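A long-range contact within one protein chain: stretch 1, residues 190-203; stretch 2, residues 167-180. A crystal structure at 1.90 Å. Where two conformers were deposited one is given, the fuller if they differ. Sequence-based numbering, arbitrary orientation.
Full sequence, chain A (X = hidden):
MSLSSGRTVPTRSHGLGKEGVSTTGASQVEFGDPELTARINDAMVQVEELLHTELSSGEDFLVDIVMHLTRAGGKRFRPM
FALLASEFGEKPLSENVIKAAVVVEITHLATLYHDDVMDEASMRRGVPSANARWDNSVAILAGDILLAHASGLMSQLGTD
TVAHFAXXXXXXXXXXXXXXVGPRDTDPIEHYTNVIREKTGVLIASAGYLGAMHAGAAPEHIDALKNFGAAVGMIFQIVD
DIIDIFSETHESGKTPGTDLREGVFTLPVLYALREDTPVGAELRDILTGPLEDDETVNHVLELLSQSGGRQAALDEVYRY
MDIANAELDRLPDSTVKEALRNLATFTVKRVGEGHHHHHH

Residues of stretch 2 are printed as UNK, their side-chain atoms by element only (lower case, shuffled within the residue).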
# COMPACT_ATOMS: atom_id res chain seq x y z
N GLU A 190 -12.05 25.49 3.07
CA GLU A 190 -12.51 24.28 2.37
C GLU A 190 -11.39 23.25 2.23
O GLU A 190 -11.61 22.04 2.40
CB GLU A 190 -13.06 24.63 0.98
CG GLU A 190 -14.32 25.46 1.01
CD GLU A 190 -14.94 25.66 -0.37
OE1 GLU A 190 -14.33 25.25 -1.38
OE2 GLU A 190 -16.05 26.22 -0.44
N HIS A 191 -10.19 23.71 1.87
CA HIS A 191 -9.03 22.83 1.78
C HIS A 191 -8.75 22.16 3.12
O HIS A 191 -8.58 20.94 3.20
CB HIS A 191 -7.79 23.64 1.35
CG HIS A 191 -6.51 22.85 1.37
ND1 HIS A 191 -6.23 21.87 0.44
CD2 HIS A 191 -5.45 22.89 2.21
CE1 HIS A 191 -5.04 21.36 0.70
NE2 HIS A 191 -4.54 21.96 1.76
N TYR A 192 -8.68 22.96 4.18
CA TYR A 192 -8.40 22.45 5.50
C TYR A 192 -9.45 21.43 5.86
O TYR A 192 -9.14 20.37 6.35
CB TYR A 192 -8.41 23.60 6.53
CG TYR A 192 -8.47 23.17 7.98
CD1 TYR A 192 -7.31 23.01 8.72
CD2 TYR A 192 -9.70 23.02 8.63
CE1 TYR A 192 -7.36 22.63 10.06
CE2 TYR A 192 -9.77 22.64 9.96
CZ TYR A 192 -8.60 22.47 10.68
OH TYR A 192 -8.65 22.10 12.01
N THR A 193 -10.71 21.76 5.62
CA THR A 193 -11.82 20.87 5.99
C THR A 193 -11.74 19.54 5.23
O THR A 193 -11.94 18.47 5.83
CB THR A 193 -13.19 21.53 5.73
OG1 THR A 193 -13.32 22.67 6.57
CG2 THR A 193 -14.34 20.54 6.04
N ASN A 194 -11.44 19.62 3.94
CA ASN A 194 -11.32 18.41 3.10
C ASN A 194 -10.17 17.54 3.54
O ASN A 194 -10.29 16.32 3.59
CB ASN A 194 -11.11 18.79 1.63
CG ASN A 194 -12.36 19.36 0.99
OD1 ASN A 194 -13.46 19.05 1.40
ND2 ASN A 194 -12.19 20.20 -0.01
N VAL A 195 -9.02 18.15 3.83
CA VAL A 195 -7.90 17.39 4.34
C VAL A 195 -8.25 16.60 5.61
O VAL A 195 -7.96 15.40 5.67
CB VAL A 195 -6.66 18.26 4.58
CG1 VAL A 195 -5.59 17.43 5.32
CG2 VAL A 195 -6.11 18.77 3.22
N ILE A 196 -8.87 17.24 6.60
CA ILE A 196 -9.22 16.53 7.85
C ILE A 196 -10.27 15.45 7.62
O ILE A 196 -10.13 14.34 8.12
CB ILE A 196 -9.70 17.48 8.95
CG1 ILE A 196 -8.67 18.58 9.18
CG2 ILE A 196 -9.99 16.70 10.25
CD1 ILE A 196 -7.30 18.07 9.46
N ARG A 197 -11.30 15.76 6.84
CA ARG A 197 -12.34 14.75 6.53
C ARG A 197 -11.70 13.49 5.92
O ARG A 197 -12.06 12.36 6.28
CB ARG A 197 -13.37 15.33 5.55
CG ARG A 197 -14.51 14.37 5.21
CD ARG A 197 -15.50 15.01 4.18
NE ARG A 197 -14.79 15.60 3.05
CZ ARG A 197 -14.34 14.92 1.99
NH1 ARG A 197 -14.55 13.61 1.90
NH2 ARG A 197 -13.68 15.56 1.02
N GLU A 198 -10.77 13.68 4.98
CA GLU A 198 -10.14 12.55 4.28
C GLU A 198 -9.04 11.85 5.06
O GLU A 198 -9.01 10.62 5.14
CB GLU A 198 -9.58 12.99 2.92
CG GLU A 198 -10.70 13.44 1.97
CD GLU A 198 -10.18 14.24 0.79
OE1 GLU A 198 -9.03 14.71 0.85
OE2 GLU A 198 -10.93 14.43 -0.17
N LYS A 199 -8.13 12.62 5.64
CA LYS A 199 -7.01 12.04 6.38
C LYS A 199 -7.41 11.42 7.69
O LYS A 199 -6.76 10.46 8.14
CB LYS A 199 -5.95 13.11 6.71
CG LYS A 199 -5.01 13.47 5.60
CD LYS A 199 -3.74 14.19 6.16
CE LYS A 199 -2.79 13.26 6.91
NZ LYS A 199 -1.54 14.02 7.35
N THR A 200 -8.42 12.00 8.35
CA THR A 200 -8.77 11.57 9.72
C THR A 200 -10.21 11.06 9.89
O THR A 200 -10.45 10.01 10.51
CB THR A 200 -8.60 12.74 10.73
OG1 THR A 200 -7.24 13.19 10.73
CG2 THR A 200 -8.98 12.29 12.15
N GLY A 201 -11.19 11.81 9.38
CA GLY A 201 -12.59 11.45 9.63
C GLY A 201 -12.96 10.10 9.03
O GLY A 201 -13.70 9.31 9.67
N VAL A 202 -12.48 9.81 7.81
CA VAL A 202 -13.06 8.66 7.09
C VAL A 202 -12.71 7.35 7.79
O VAL A 202 -13.47 6.37 7.71
CB VAL A 202 -12.65 8.51 5.57
CG1 VAL A 202 -13.30 9.58 4.71
CG2 VAL A 202 -11.11 8.43 5.41
N LEU A 203 -11.57 7.29 8.45
CA LEU A 203 -11.18 6.03 9.07
C LEU A 203 -11.91 5.80 10.40
O LEU A 203 -12.19 4.65 10.77
CB LEU A 203 -9.67 5.96 9.27
CG LEU A 203 -9.07 4.62 9.71
CD1 LEU A 203 -9.42 3.42 8.79
CD2 LEU A 203 -7.52 4.84 9.73
N UNK A 167 -12.73 2.14 -0.61
CA UNK A 167 -13.21 3.52 -0.58
C UNK A 167 -12.52 4.29 0.52
O UNK A 167 -12.02 5.40 0.30
c UNK A 167 -16.74 5.14 -0.16
c UNK A 167 -14.72 3.58 -0.35
c UNK A 167 -15.24 5.01 -0.39
o UNK A 167 -17.20 6.29 -0.01
o UNK A 167 -17.44 4.11 -0.13
N UNK A 168 -12.52 3.73 1.73
CA UNK A 168 -11.87 4.37 2.87
C UNK A 168 -10.39 4.65 2.65
O UNK A 168 -9.88 5.77 2.87
c UNK A 168 -12.05 3.49 4.13
o UNK A 168 -13.46 3.33 4.37
c UNK A 168 -11.38 4.13 5.30
N UNK A 169 -9.66 3.63 2.23
CA UNK A 169 -8.24 3.76 1.99
C UNK A 169 -7.95 4.75 0.83
O UNK A 169 -7.08 5.59 0.94
c UNK A 169 -5.53 1.94 0.44
c UNK A 169 -6.13 2.42 1.59
c UNK A 169 -5.33 2.98 2.58
c UNK A 169 -4.12 2.00 0.30
c UNK A 169 -3.96 3.03 2.44
c UNK A 169 -3.36 2.56 1.30
c UNK A 169 -7.62 2.38 1.74
N UNK A 170 -8.73 4.68 -0.23
CA UNK A 170 -8.62 5.67 -1.34
C UNK A 170 -8.79 7.12 -0.84
O UNK A 170 -8.05 8.02 -1.21
N UNK A 171 -9.78 7.33 0.01
CA UNK A 171 -9.95 8.65 0.67
C UNK A 171 -8.79 9.07 1.53
O UNK A 171 -8.39 10.25 1.47
c UNK A 171 -12.50 9.93 -0.26
o UNK A 171 -12.68 11.05 0.27
o UNK A 171 -12.31 9.78 -1.49
c UNK A 171 -11.23 8.71 1.51
c UNK A 171 -12.48 8.72 0.65
N UNK A 172 -8.27 8.15 2.35
CA UNK A 172 -7.14 8.48 3.21
C UNK A 172 -5.96 8.90 2.37
O UNK A 172 -5.26 9.84 2.71
c UNK A 172 -7.40 6.79 5.31
c UNK A 172 -7.23 7.75 6.45
c UNK A 172 -6.89 5.43 5.74
c UNK A 172 -6.67 7.27 4.06
N UNK A 173 -5.72 8.16 1.28
CA UNK A 173 -4.58 8.46 0.42
C UNK A 173 -4.83 9.81 -0.28
O UNK A 173 -3.91 10.62 -0.44
c UNK A 173 -3.29 7.83 -1.64
c UNK A 173 -3.88 6.04 0.04
c UNK A 173 -4.36 7.36 -0.65
N UNK A 174 -6.08 10.06 -0.65
CA UNK A 174 -6.45 11.32 -1.31
C UNK A 174 -6.17 12.47 -0.34
O UNK A 174 -5.62 13.49 -0.73
o UNK A 174 -8.08 10.28 -2.76
c UNK A 174 -7.91 11.32 -1.79
c UNK A 174 -8.35 12.68 -2.40
N UNK A 175 -6.53 12.31 0.93
CA UNK A 175 -6.27 13.35 1.94
C UNK A 175 -4.80 13.65 2.11
O UNK A 175 -4.40 14.82 2.21
N UNK A 176 -3.97 12.61 2.17
CA UNK A 176 -2.51 12.81 2.24
C UNK A 176 -1.98 13.56 1.00
O UNK A 176 -1.15 14.46 1.10
c UNK A 176 -1.56 9.22 3.65
o UNK A 176 -2.06 8.30 2.99
c UNK A 176 -1.77 11.45 2.37
c UNK A 176 -2.16 10.65 3.63
n UNK A 176 -0.49 9.04 4.41
N UNK A 177 -2.44 13.17 -0.18
CA UNK A 177 -2.01 13.85 -1.43
C UNK A 177 -2.50 15.29 -1.44
O UNK A 177 -1.78 16.19 -1.84
c UNK A 177 -1.97 13.64 -4.01
c UNK A 177 -0.45 11.59 -4.97
s UNK A 177 -0.19 13.18 -4.23
c UNK A 177 -2.57 13.12 -2.68
N UNK A 178 -3.73 15.50 -0.99
CA UNK A 178 -4.30 16.86 -0.92
C UNK A 178 -3.47 17.75 0.01
O UNK A 178 -3.16 18.91 -0.31
n UNK A 178 -8.80 17.13 -0.51
c UNK A 178 -7.90 18.10 0.14
n UNK A 178 -10.37 16.52 -2.08
n UNK A 178 -9.51 18.65 -2.12
c UNK A 178 -9.58 17.44 -1.56
c UNK A 178 -6.50 18.18 -0.48
c UNK A 178 -5.77 16.80 -0.42
N UNK A 179 -3.11 17.22 1.16
CA UNK A 179 -2.28 17.99 2.06
C UNK A 179 -0.90 18.28 1.44
O UNK A 179 -0.35 19.38 1.60
c UNK A 179 -2.10 17.24 3.38
o UNK A 179 -0.83 15.98 5.57
c UNK A 179 -1.24 18.00 4.40
o UNK A 179 -1.20 17.79 6.76
c UNK A 179 -1.07 17.20 5.67
N UNK A 180 -0.34 17.28 0.76
CA UNK A 180 0.95 17.41 0.08
C UNK A 180 0.96 18.47 -1.03
O UNK A 180 1.87 19.29 -1.09
c UNK A 180 2.82 16.25 -1.18
c UNK A 180 1.46 16.07 -0.50
o UNK A 180 1.62 15.14 0.58
O HOH W 1 -1.84 21.46 2.65

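Position 167 carries three carbons, the third bearing two oxygens, and reaches nothing on stretch 1; this is Glu167, a carboxylate that suits an exposed site. At 168 one carbon carries an oxygen and a carbon, the latter against Leu203: Thr168. Its CG2 is 4.1 Å from Leu203 CD1, and its OG1 is hydrogen-bonded elsewhere in the structure, so the buried hydroxyl is satisfied. Position 169 has one carbon and a six-carbon ring; its CA-to-CB bond points away and the side chain comes no nearer to stretch 1 than 7.4 Å. It is Phe169, an apolar group in a buried place. No side-chain atom exists at 170, so it is Gly170; nothing of stretch 1 lies within 5.5 Å of an ideal CB, so this contact does not call for a glycine here.

Position 171 again has three carbons ending in two oxygens, one of them near the Arg197 guanidinium. It is Glu171, whose OE1 forms a salt bridge with Arg197 NH1 at 3.6 Å, while its CB lies 3.9 Å from Val202 CG1. Position 172 has four carbons, forked at the second, lying against Val202 and Leu203: Leu172. Its CG packs 4.1 Å from Val202 CG2 and its CD1 4.1 Å from Leu203 CD2; its CD2 is also 3.2 Å from Lys199 O, and its CA approaches Glu198 O at 3.4 Å in a CA-H...O contact.

One carbon carrying two others at 173 points away and is buried: Val173. Position 174, one carbon with an oxygen and a carbon, is Thr174; its OG1 donates to Gly170 O at 2.7 Å. Position 175 has no side chain and must be Gly175: an ideal CB would stand 2.7 Å from Lys199 N and 2.8 Å from Glu198 CB, both clashes.

At 176, three carbons end in one oxygen and one nitrogen, giving Gln176, whose amide nitrogen is hydrogen-bonded elsewhere in the structure. The unbranched chain of two carbons, sulfur and carbon at 177 is Met177, buried, its CA-to-CB bond directed away. Position 178 shows three carbons, a nitrogen, then a carbon with two more nitrogens, beside the Glu198 carboxylate: Arg178. Its NE donates to Glu198 OE1 at 2.8 Å and its NH2 to Glu198 OE2 at 2.9 Å, a two-pronged salt bridge. Position 179, three carbons and two oxygens, meets the Lys199 amine; it is Glu179, with OE1 2.7 Å from Lys199 NZ. At 180, one carbon bearing an oxygen and a carbon points away: Thr180, whose OG1 donates to Gln176 O at 2.9 Å.

The helix directions differ by 144°, their axes approaching to 7.0 Å. Gly175 permits this closeness, its CA 4.6 Å from Glu198 CA. Arg178 and Glu198 interlock as knobs in holes, their charges paired; Lys199 and Glu179 add another ionic link, and Leu172, Val202 and Leu203 supply apolar packing. One water joins Glu179 O (2.8 Å from the water oxygen) to His191 NE2 (2.9 Å from it).

Stretch 2 167-180: ETFGELVTGQMRET
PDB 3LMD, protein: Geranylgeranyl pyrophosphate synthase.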